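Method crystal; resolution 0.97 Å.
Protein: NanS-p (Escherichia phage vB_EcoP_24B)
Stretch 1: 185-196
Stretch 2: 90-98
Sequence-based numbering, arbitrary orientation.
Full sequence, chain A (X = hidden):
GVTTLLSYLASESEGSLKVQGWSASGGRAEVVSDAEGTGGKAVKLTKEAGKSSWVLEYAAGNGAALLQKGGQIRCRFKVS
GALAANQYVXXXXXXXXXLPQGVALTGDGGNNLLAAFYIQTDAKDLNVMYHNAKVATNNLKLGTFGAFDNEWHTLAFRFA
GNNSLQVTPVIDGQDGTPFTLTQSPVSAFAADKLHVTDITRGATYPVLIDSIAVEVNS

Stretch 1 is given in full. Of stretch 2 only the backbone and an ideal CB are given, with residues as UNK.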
# COMPACT_ATOMS: atom_id res chain seq x y z
N PRO A 185 -6.99 13.93 -4.37
CA PRO A 185 -7.26 14.90 -3.29
C PRO A 185 -6.50 14.63 -2.01
O PRO A 185 -6.55 15.48 -1.10
CB PRO A 185 -8.77 14.71 -3.05
CG PRO A 185 -8.99 13.28 -3.34
CD PRO A 185 -8.09 12.97 -4.53
N VAL A 186 -5.82 13.49 -1.89
CA VAL A 186 -5.14 13.17 -0.64
C VAL A 186 -4.03 14.18 -0.40
O VAL A 186 -3.15 14.37 -1.25
CB VAL A 186 -4.63 11.72 -0.66
CG1 VAL A 186 -3.84 11.43 0.61
CG2 VAL A 186 -5.79 10.74 -0.81
N SER A 187 -4.06 14.82 0.76
CA SER A 187 -3.16 15.92 1.08
C SER A 187 -2.57 15.85 2.47
O SER A 187 -1.64 16.61 2.74
CB SER A 187 -3.90 17.26 0.95
OG SER A 187 -5.00 17.30 1.84
N ALA A 188 -3.07 15.00 3.36
CA ALA A 188 -2.75 15.08 4.78
C ALA A 188 -1.46 14.37 5.16
O ALA A 188 -1.09 14.39 6.34
CB ALA A 188 -3.90 14.49 5.61
N PHE A 189 -0.78 13.73 4.22
CA PHE A 189 0.39 12.90 4.53
C PHE A 189 1.66 13.57 4.02
O PHE A 189 1.68 14.16 2.94
CB PHE A 189 0.23 11.50 3.94
CG PHE A 189 -0.97 10.78 4.48
CD1 PHE A 189 -0.89 10.05 5.66
CD2 PHE A 189 -2.19 10.87 3.84
CE1 PHE A 189 -1.99 9.42 6.18
CE2 PHE A 189 -3.31 10.24 4.35
CZ PHE A 189 -3.21 9.51 5.53
N ALA A 190 2.72 13.43 4.81
CA ALA A 190 3.97 14.13 4.52
C ALA A 190 4.58 13.67 3.20
O ALA A 190 4.60 12.48 2.86
CB ALA A 190 4.97 13.89 5.66
N ALA A 191 5.13 14.63 2.47
CA ALA A 191 5.73 14.38 1.17
C ALA A 191 6.95 13.47 1.28
O ALA A 191 7.71 13.53 2.25
CB ALA A 191 6.16 15.70 0.52
N ASP A 192 7.16 12.67 0.23
CA ASP A 192 8.36 11.86 0.06
C ASP A 192 8.50 10.78 1.12
O ASP A 192 9.60 10.30 1.41
CB ASP A 192 9.61 12.73 -0.05
CG ASP A 192 9.56 13.65 -1.26
OD1 ASP A 192 8.79 13.36 -2.21
OD2 ASP A 192 10.31 14.65 -1.25
N LYS A 193 7.37 10.34 1.66
CA LYS A 193 7.31 9.16 2.51
C LYS A 193 6.23 8.23 1.99
O LYS A 193 5.21 8.68 1.48
CB LYS A 193 7.00 9.53 3.97
CG LYS A 193 7.96 10.54 4.57
CD LYS A 193 7.76 10.69 6.06
CE LYS A 193 8.52 9.62 6.79
NZ LYS A 193 8.31 9.66 8.26
N LEU A 194 6.48 6.93 2.13
CA LEU A 194 5.44 5.93 1.98
C LEU A 194 4.75 5.77 3.32
O LEU A 194 5.40 5.53 4.34
CB LEU A 194 6.03 4.60 1.53
CG LEU A 194 5.02 3.46 1.40
CD1 LEU A 194 4.00 3.73 0.30
CD2 LEU A 194 5.75 2.15 1.13
N HIS A 195 3.43 5.94 3.32
CA HIS A 195 2.59 5.83 4.50
C HIS A 195 1.65 4.65 4.32
O HIS A 195 0.94 4.56 3.31
CB HIS A 195 1.72 7.06 4.67
CG HIS A 195 2.46 8.33 4.69
ND1 HIS A 195 2.73 9.02 5.85
CD2 HIS A 195 3.00 9.04 3.68
CE1 HIS A 195 3.40 10.12 5.55
NE2 HIS A 195 3.57 10.15 4.23
N VAL A 196 1.66 3.75 5.28
CA VAL A 196 0.77 2.60 5.30
C VAL A 196 -0.09 2.75 6.55
O VAL A 196 0.44 2.95 7.64
CB VAL A 196 1.56 1.28 5.32
CG1 VAL A 196 0.62 0.11 5.13
CG2 VAL A 196 2.63 1.29 4.25
N UNK A 90 -6.38 -1.43 4.81
CA UNK A 90 -5.27 -0.49 4.88
C UNK A 90 -5.16 0.26 3.57
O UNK A 90 -5.73 -0.13 2.55
CB UNK A 90 -3.96 -1.21 5.20
N UNK A 91 -4.37 1.33 3.61
CA UNK A 91 -4.06 2.15 2.47
C UNK A 91 -2.56 2.41 2.40
O UNK A 91 -1.86 2.43 3.42
CB UNK A 91 -4.84 3.47 2.53
N UNK A 92 -2.10 2.66 1.18
CA UNK A 92 -0.73 3.02 0.84
C UNK A 92 -0.77 4.39 0.16
O UNK A 92 -1.36 4.53 -0.91
CB UNK A 92 -0.08 1.97 -0.06
N UNK A 93 -0.14 5.38 0.78
CA UNK A 93 -0.04 6.72 0.22
C UNK A 93 1.42 7.09 0.06
O UNK A 93 2.21 6.97 1.01
CB UNK A 93 -0.76 7.74 1.10
N UNK A 94 1.78 7.60 -1.11
CA UNK A 94 3.15 8.05 -1.37
C UNK A 94 3.08 9.40 -2.08
O UNK A 94 3.23 9.49 -3.31
CB UNK A 94 3.92 7.03 -2.21
N UNK A 95 2.83 10.47 -1.33
CA UNK A 95 2.89 11.82 -1.91
C UNK A 95 4.34 12.14 -2.23
O UNK A 95 5.24 11.74 -1.49
CB UNK A 95 2.30 12.87 -0.96
N UNK A 96 4.56 12.87 -3.32
CA UNK A 96 5.91 13.26 -3.71
C UNK A 96 5.99 14.77 -3.84
O UNK A 96 5.03 15.44 -4.22
CB UNK A 96 6.32 12.59 -5.02
N UNK A 97 7.17 15.32 -3.50
CA UNK A 97 7.35 16.76 -3.47
C UNK A 97 7.61 17.36 -4.84
O UNK A 97 7.51 18.58 -4.99
CB UNK A 97 8.50 17.12 -2.53
N UNK A 98 7.93 16.53 -5.83
CA UNK A 98 8.06 16.97 -7.21
C UNK A 98 7.90 15.75 -8.09
O UNK A 98 8.03 14.61 -7.64
CB UNK A 98 9.40 17.67 -7.46

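From position 90 the chain runs as part of a strand, antiparallel to the strand of His-195 and Val-196.

Position 90 has its CA-to-CB bond toward stretch 1. The ideal CB lies 4.8 Å from Val-196 CG1. An apolar side chain would suit it, branched or straight. The residue is Met-90. Its SD lies 4.4 Å from Val-196 CG1, a loose apolar contact.

At position 91 the CA-to-CB bond points sideways, and the ideal CB has nothing of stretch 1 within 5.5 Å. Stretch 1 hardly limits the choice. The backbone matters more: the O atom of position 91 receives a CA-H...O contact from Val-196 CA at 3.2 Å. The residue is Ala-91.

Position 92 is paired with Val-196 in a non-hydrogen-bonded bridge, so both side chains lie on the same face of the sheet. The ideal CB is 4.5 Å from Leu-194 CD1 and 5.1 Å from Val-196 CG2. Such greasy neighbours suit an aliphatic or aromatic side chain. The residue is Phe-92, with chi1 in m. Its CD2 lies 3.8 Å from Val-196 CG2.

Position 93 is the hydrogen-bonded partner of His-195. Its N donates to His-195 O at 2.9 Å, and its O accepts from His-195 N at 2.8 Å. The side chain emerges on the face that carries the His-195 side chain. The ideal CB is 4.4 Å from Phe-189 CD2 and 4.8 Å from Val-186 CG1. A flat ring could lie against the Phe-189 ring; a large aliphatic side chain would also suit. The residue is Tyr-93, with the largest area covered by stretch 1. Its ring forms an offset stack with Phe-189, centroids 4.4 Å apart and planes at 24°. Val-186 CG1 sits over one face, 4.0 Å from Tyr-93 CD1.

At position 94 the CA-to-CB bond points sideways. The ideal CB is 4.1 Å from Leu-194 CD1 and 4.2 Å from Lys-193 O. A large apolar or aromatic group would fit. The residue is Trp-94. Its CB packs 4.1 Å from Leu-194 CD1, and its CD1 lies 3.5 Å from Lys-193 O. Its NE1 is hydrogen-bonded elsewhere in the structure.

At position 95 the CA-to-CB bond points toward stretch 1, with phi near -70°. The ideal CB is 4.2 Å from Phe-189 O and 4.3 Å from Ala-191 CA. A compact side chain suits this site, and the phi value permits proline. The residue is Pro-95. Its CG lies 3.4 Å from Ala-190 O and 4.1 Å from Phe-189 CB. Its O accepts from Asp-192 N at 2.7 Å.

At position 96 the CA-to-CB bond points away overall, although the ideal CB is 3.8 Å from Asp-192 OD1. Apolar or small neutral side chains would do; an acid would suit poorly so near the carboxylate. The residue is Val-96, with chi1 in m. Its CB stays 3.8 Å from Asp-192 OD1, the nearest approach of its side chain to stretch 1.

Position 97 has an ideal CB 3.3 Å from Asp-192 OD2. Its N donates to Asp-192 OD1 at 2.9 Å. A short donor, serine or threonine, suits the carboxylate. The residue is Ser-97, whose OG donates to Asp-192 OD2 at 2.6 Å.

Position 98 makes no contact with stretch 1, which sets no preference. The residue is Ser-98.

Stretch 2 90-98: MAFYWPVSS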
# COMPACT_ATOMS: atom_id res chain seq x y z
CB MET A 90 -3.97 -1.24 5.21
CG MET A 90 -3.52 -2.21 4.14
SD MET A 90 -2.18 -3.21 4.77
CE MET A 90 -2.12 -4.48 3.53
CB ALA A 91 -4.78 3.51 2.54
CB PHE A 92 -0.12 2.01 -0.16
CG PHE A 92 -0.05 0.62 0.37
CD1 PHE A 92 -1.16 -0.21 0.32
CD2 PHE A 92 1.11 0.12 0.94
CE1 PHE A 92 -1.11 -1.51 0.84
CE2 PHE A 92 1.16 -1.17 1.47
CZ PHE A 92 0.05 -1.98 1.40
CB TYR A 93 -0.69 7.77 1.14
CG TYR A 93 -2.08 7.50 1.52
CD1 TYR A 93 -3.09 7.50 0.58
CD2 TYR A 93 -2.41 7.26 2.86
CE1 TYR A 93 -4.41 7.24 0.96
CE2 TYR A 93 -3.70 7.02 3.25
CZ TYR A 93 -4.69 7.00 2.29
OH TYR A 93 -5.99 6.76 2.70
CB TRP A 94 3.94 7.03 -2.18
CG TRP A 94 5.39 7.33 -2.37
CD1 TRP A 94 6.12 8.40 -1.90
CD2 TRP A 94 6.29 6.54 -3.14
NE1 TRP A 94 7.41 8.30 -2.34
CE2 TRP A 94 7.54 7.17 -3.10
CE3 TRP A 94 6.15 5.35 -3.87
CZ2 TRP A 94 8.65 6.65 -3.76
CZ3 TRP A 94 7.24 4.84 -4.51
CH2 TRP A 94 8.48 5.49 -4.46
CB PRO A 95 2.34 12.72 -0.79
CG PRO A 95 2.32 11.90 0.46
CD PRO A 95 2.60 10.49 0.13
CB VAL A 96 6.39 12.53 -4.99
CG1 VAL A 96 6.49 11.03 -4.70
CG2 VAL A 96 5.48 12.78 -6.17
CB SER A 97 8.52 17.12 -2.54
OG SER A 97 9.70 16.48 -2.99
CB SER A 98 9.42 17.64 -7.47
OG SER A 98 10.47 16.69 -7.44
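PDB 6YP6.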